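Local coordinates for diguanylate cyclase/phosphodiesterase (Caldicellulosiruptor saccharolyticus, PDB 3MTK), which belongs to a longer protein with PAS, GGDEF and EAL domains, probably active in cyclic di-GMP turnover, and comprises its GGDEF (diguanylate cyclase-type) domain, at residues T13-W24 with K79-A89. Numbering follows the deposited sequence.
Sequences TGLPNKNSLIRW and KAFKIGFDRFA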
loop_
_atom_site.group_PDB
_atom_site.type_symbol
_atom_site.label_atom_id
_atom_site.label_comp_id
_atom_site.label_asym_id
_atom_site.label_seq_id
_atom_site.Cartn_x
_atom_site.Cartn_y
_atom_site.Cartn_z
ATOM N N THR A 13 10.480 -2.222 8.198
ATOM C CA THR A 13 9.094 -2.255 8.629
ATOM C C THR A 13 8.633 -3.532 9.315
ATOM O O THR A 13 7.774 -3.494 10.194
ATOM C CB THR A 13 8.154 -1.979 7.439
ATOM O OG1 THR A 13 6.835 -1.734 7.925
ATOM C CG2 THR A 13 8.086 -3.174 6.537
ATOM N N GLY A 14 9.190 -4.662 8.916
ATOM C CA GLY A 14 8.763 -5.904 9.519
ATOM C C GLY A 14 7.578 -6.447 8.745
ATOM O O GLY A 14 7.155 -7.585 8.934
ATOM N N LEU A 15 7.019 -5.626 7.869
ATOM C CA LEU A 15 5.897 -6.075 7.063
ATOM C C LEU A 15 6.401 -7.072 6.034
ATOM O O LEU A 15 7.582 -7.070 5.678
ATOM C CB LEU A 15 5.250 -4.890 6.332
ATOM C CG LEU A 15 3.981 -4.285 6.934
ATOM C CD1 LEU A 15 4.058 -4.328 8.448
ATOM C CD2 LEU A 15 3.818 -2.861 6.438
ATOM N N PRO A 16 5.519 -7.963 5.564
ATOM C CA PRO A 16 5.967 -8.927 4.559
ATOM C C PRO A 16 6.281 -8.127 3.286
ATOM O O PRO A 16 5.651 -7.095 3.031
ATOM C CB PRO A 16 4.768 -9.872 4.420
ATOM C CG PRO A 16 3.595 -9.071 4.927
ATOM C CD PRO A 16 4.166 -8.272 6.057
ATOM N N ASN A 17 7.247 -8.585 2.493
ATOM C CA ASN A 17 7.640 -7.855 1.286
ATOM C C ASN A 17 6.903 -8.260 0.015
ATOM O O ASN A 17 5.824 -8.850 0.075
ATOM C CB ASN A 17 9.149 -7.974 1.075
ATOM C CG ASN A 17 9.594 -9.398 0.822
ATOM O OD1 ASN A 17 10.789 -9.686 0.772
ATOM N ND2 ASN A 17 8.641 -10.293 0.656
ATOM N N LYS A 18 7.481 -7.940 -1.139
ATOM C CA LYS A 18 6.827 -8.262 -2.399
ATOM C C LYS A 18 6.784 -9.763 -2.719
ATOM O O LYS A 18 5.878 -10.226 -3.410
ATOM C CB LYS A 18 7.470 -7.488 -3.551
ATOM C CG LYS A 18 6.720 -7.656 -4.855
ATOM C CD LYS A 18 7.380 -6.935 -6.017
ATOM C CE LYS A 18 7.172 -5.428 -5.952
ATOM N NZ LYS A 18 7.482 -4.763 -7.266
ATOM N N ASN A 19 7.747 -10.526 -2.220
ATOM C CA ASN A 19 7.742 -11.969 -2.463
ATOM C C ASN A 19 6.551 -12.594 -1.728
ATOM O O ASN A 19 5.828 -13.438 -2.278
ATOM C CB ASN A 19 9.041 -12.612 -1.969
ATOM C CG ASN A 19 10.231 -12.240 -2.825
ATOM O OD1 ASN A 19 10.118 -12.134 -4.043
ATOM N ND2 ASN A 19 11.388 -12.058 -2.193
ATOM N N SER A 20 6.356 -12.172 -0.483
ATOM C CA SER A 20 5.256 -12.658 0.326
ATOM C C SER A 20 3.945 -12.241 -0.316
ATOM O O SER A 20 2.977 -12.997 -0.297
ATOM C CB SER A 20 5.360 -12.100 1.739
ATOM O OG SER A 20 6.625 -12.422 2.299
ATOM N N LEU A 21 3.914 -11.043 -0.894
ATOM C CA LEU A 21 2.708 -10.564 -1.564
ATOM C C LEU A 21 2.367 -11.514 -2.703
ATOM O O LEU A 21 1.200 -11.839 -2.928
ATOM C CB LEU A 21 2.914 -9.157 -2.147
ATOM C CG LEU A 21 1.812 -8.665 -3.100
ATOM C CD1 LEU A 21 0.481 -8.658 -2.364
ATOM C CD2 LEU A 21 2.126 -7.269 -3.620
ATOM N N ILE A 22 3.391 -11.950 -3.427
ATOM C CA ILE A 22 3.186 -12.849 -4.548
ATOM C C ILE A 22 2.632 -14.226 -4.133
ATOM O O ILE A 22 1.662 -14.708 -4.725
ATOM C CB ILE A 22 4.488 -13.003 -5.338
ATOM C CG1 ILE A 22 4.788 -11.679 -6.053
ATOM C CG2 ILE A 22 4.375 -14.165 -6.321
ATOM C CD1 ILE A 22 6.079 -11.675 -6.858
ATOM N N ARG A 23 3.235 -14.851 -3.124
ATOM C CA ARG A 23 2.741 -16.146 -2.660
ATOM C C ARG A 23 1.265 -15.998 -2.309
ATOM O O ARG A 23 0.417 -16.701 -2.850
ATOM C CB ARG A 23 3.481 -16.627 -1.406
ATOM C CG ARG A 23 4.854 -17.230 -1.633
ATOM C CD ARG A 23 5.293 -18.024 -0.396
ATOM N NE ARG A 23 4.986 -17.299 0.833
ATOM C CZ ARG A 23 5.173 -17.773 2.060
ATOM N NH1 ARG A 23 5.672 -18.989 2.233
ATOM N NH2 ARG A 23 4.862 -17.025 3.113
ATOM N N TRP A 24 0.965 -15.075 -1.400
ATOM C CA TRP A 24 -0.411 -14.869 -0.989
ATOM C C TRP A 24 -1.327 -14.509 -2.145
ATOM O O TRP A 24 -2.520 -14.772 -2.080
ATOM C CB TRP A 24 -0.498 -13.813 0.118
ATOM C CG TRP A 24 -0.342 -14.399 1.506
ATOM C CD1 TRP A 24 -1.022 -15.471 2.030
ATOM C CD2 TRP A 24 0.515 -13.923 2.551
ATOM N NE1 TRP A 24 -0.640 -15.688 3.332
ATOM C CE2 TRP A 24 0.301 -14.752 3.679
ATOM C CE3 TRP A 24 1.442 -12.877 2.647
ATOM C CZ2 TRP A 24 0.981 -14.562 4.891
ATOM C CZ3 TRP A 24 2.121 -12.686 3.855
ATOM C CH2 TRP A 24 1.884 -13.526 4.960
ATOM N N LYS A 79 -4.290 -8.100 4.783
ATOM C CA LYS A 79 -2.833 -8.136 4.819
ATOM C C LYS A 79 -2.202 -6.856 4.300
ATOM O O LYS A 79 -2.709 -6.230 3.363
ATOM C CB LYS A 79 -2.323 -9.318 3.990
ATOM C CG LYS A 79 -2.665 -10.679 4.564
ATOM C CD LYS A 79 -1.937 -10.915 5.881
ATOM C CE LYS A 79 -0.419 -10.930 5.690
ATOM N NZ LYS A 79 0.323 -11.399 6.904
ATOM N N ALA A 80 -1.087 -6.477 4.916
ATOM C CA ALA A 80 -0.359 -5.277 4.535
ATOM C C ALA A 80 1.082 -5.665 4.223
ATOM O O ALA A 80 1.689 -6.440 4.961
ATOM C CB ALA A 80 -0.402 -4.266 5.668
ATOM N N PHE A 81 1.628 -5.126 3.132
ATOM C CA PHE A 81 2.998 -5.435 2.728
ATOM C C PHE A 81 3.810 -4.206 2.359
ATOM O O PHE A 81 3.254 -3.166 1.986
ATOM C CB PHE A 81 2.995 -6.369 1.514
ATOM C CG PHE A 81 1.987 -7.473 1.600
ATOM C CD1 PHE A 81 0.641 -7.229 1.339
ATOM C CD2 PHE A 81 2.374 -8.756 1.961
ATOM C CE1 PHE A 81 -0.304 -8.247 1.439
ATOM C CE2 PHE A 81 1.435 -9.785 2.068
ATOM C CZ PHE A 81 0.095 -9.529 1.806
ATOM N N LYS A 82 5.130 -4.331 2.462
ATOM C CA LYS A 82 6.032 -3.252 2.077
ATOM C C LYS A 82 6.751 -3.798 0.853
ATOM O O LYS A 82 7.616 -4.665 0.975
ATOM C CB LYS A 82 7.042 -2.944 3.180
ATOM C CG LYS A 82 8.026 -1.835 2.807
ATOM C CD LYS A 82 7.349 -0.462 2.757
ATOM C CE LYS A 82 8.273 0.626 2.207
ATOM N NZ LYS A 82 9.616 0.693 2.860
ATOM N N ILE A 83 6.399 -3.291 -0.325
ATOM C CA ILE A 83 6.979 -3.789 -1.560
ATOM C C ILE A 83 7.955 -2.878 -2.288
ATOM O O ILE A 83 8.549 -3.270 -3.286
ATOM C CB ILE A 83 5.860 -4.177 -2.538
ATOM C CG1 ILE A 83 4.972 -2.963 -2.820
ATOM C CG2 ILE A 83 5.020 -5.301 -1.938
ATOM C CD1 ILE A 83 3.828 -3.267 -3.754
ATOM N N GLY A 84 8.123 -1.663 -1.796
ATOM C CA GLY A 84 9.040 -0.737 -2.436
ATOM C C GLY A 84 9.481 0.274 -1.404
ATOM O O GLY A 84 8.865 0.389 -0.351
ATOM N N PHE A 85 10.556 0.990 -1.698
ATOM C CA PHE A 85 11.078 2.003 -0.792
ATOM C C PHE A 85 9.969 2.930 -0.304
ATOM O O PHE A 85 9.894 3.253 0.884
ATOM C CB PHE A 85 12.152 2.819 -1.516
ATOM C CG PHE A 85 12.328 4.204 -0.971
ATOM C CD1 PHE A 85 12.879 4.407 0.292
ATOM C CD2 PHE A 85 11.907 5.304 -1.706
ATOM C CE1 PHE A 85 13.006 5.689 0.821
ATOM C CE2 PHE A 85 12.026 6.591 -1.194
ATOM C CZ PHE A 85 12.576 6.787 0.072
ATOM N N ASP A 86 9.102 3.342 -1.229
ATOM C CA ASP A 86 8.007 4.262 -0.918
ATOM C C ASP A 86 6.626 3.700 -1.228
ATOM O O ASP A 86 5.674 4.461 -1.397
ATOM C CB ASP A 86 8.185 5.548 -1.720
ATOM C CG ASP A 86 8.079 5.318 -3.212
ATOM O OD1 ASP A 86 7.920 4.144 -3.611
ATOM O OD2 ASP A 86 8.152 6.301 -3.991
ATOM N N ARG A 87 6.500 2.380 -1.287
ATOM C CA ARG A 87 5.218 1.809 -1.649
ATOM C C ARG A 87 4.758 0.643 -0.810
ATOM O O ARG A 87 5.541 -0.243 -0.488
ATOM C CB ARG A 87 5.256 1.399 -3.123
ATOM C CG ARG A 87 4.083 0.554 -3.575
ATOM C CD ARG A 87 4.235 0.185 -5.037
ATOM N NE ARG A 87 4.393 1.363 -5.892
ATOM C CZ ARG A 87 4.335 1.327 -7.220
ATOM N NH1 ARG A 87 4.124 0.173 -7.840
ATOM N NH2 ARG A 87 4.474 2.440 -7.932
ATOM N N PHE A 88 3.469 0.648 -0.472
ATOM C CA PHE A 88 2.868 -0.412 0.331
ATOM C C PHE A 88 1.779 -1.091 -0.482
ATOM O O PHE A 88 1.283 -0.523 -1.460
ATOM C CB PHE A 88 2.236 0.155 1.606
ATOM C CG PHE A 88 3.223 0.692 2.600
ATOM C CD1 PHE A 88 3.697 -0.109 3.632
ATOM C CD2 PHE A 88 3.636 2.025 2.545
ATOM C CE1 PHE A 88 4.569 0.406 4.610
ATOM C CE2 PHE A 88 4.499 2.545 3.509
ATOM C CZ PHE A 88 4.965 1.724 4.549
ATOM N N ALA A 89 1.409 -2.301 -0.061
ATOM C CA ALA A 89 0.360 -3.081 -0.724
ATOM C C ALA A 89 -0.603 -3.686 0.298
ATOM O O ALA A 89 -0.206 -4.058 1.401
ATOM C CB ALA A 89 0.981 -4.194 -1.563
HETATM O O HOH W 1 5.796 -2.620 -7.247
#
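Lys-82 N donates to Pro-16 O across 2.9 Å, tying the loop before helix 18-24 to the edge strand 79-84; the helix then crosses that strand at -128° with the axes 7.7 Å apart. A second backbone approach, Asn-17 CA-H to Lys-82 O, falls at the helix N-cap. With CG anti to its carbonyl carbon (chi1 -43°), Phe-81 lays its ring beneath the first helical turns. Leu-21 CD1 sits over one face in a CH-pi contact, 4.1 Å from the ring centroid of Phe-81, while Pro-16 CG comes obliquely against Phe-81 CD2. Leu-21 divides its branches: CD2 passes on to Ala-89 CB and Ile-83 CG2, each at 3.9 Å. The Trp-24 and Phe-81 rings meet obliquely, planes at 57°, and Lys-79 CE lies over a face of the indole, 3.8 Å from the six-ring centroid. Were Phe-81 replaced by an alanine, Leu-21 CD1 and the Pro-16 ring would probably lose their shared aromatic partner, opening a gap under the helix. Toward the hairpin turn, Ile-83 CG2 presses on Lys-18 CA at 3.5 Å. The contact thus sets the start of helix 18-30 across the edge hairpin of the GGDEF domain's mixed sheet, with Leu-15 and Phe-88 reaching helix 56-74 and Leu-21 touching Met-141 of helix 137-154.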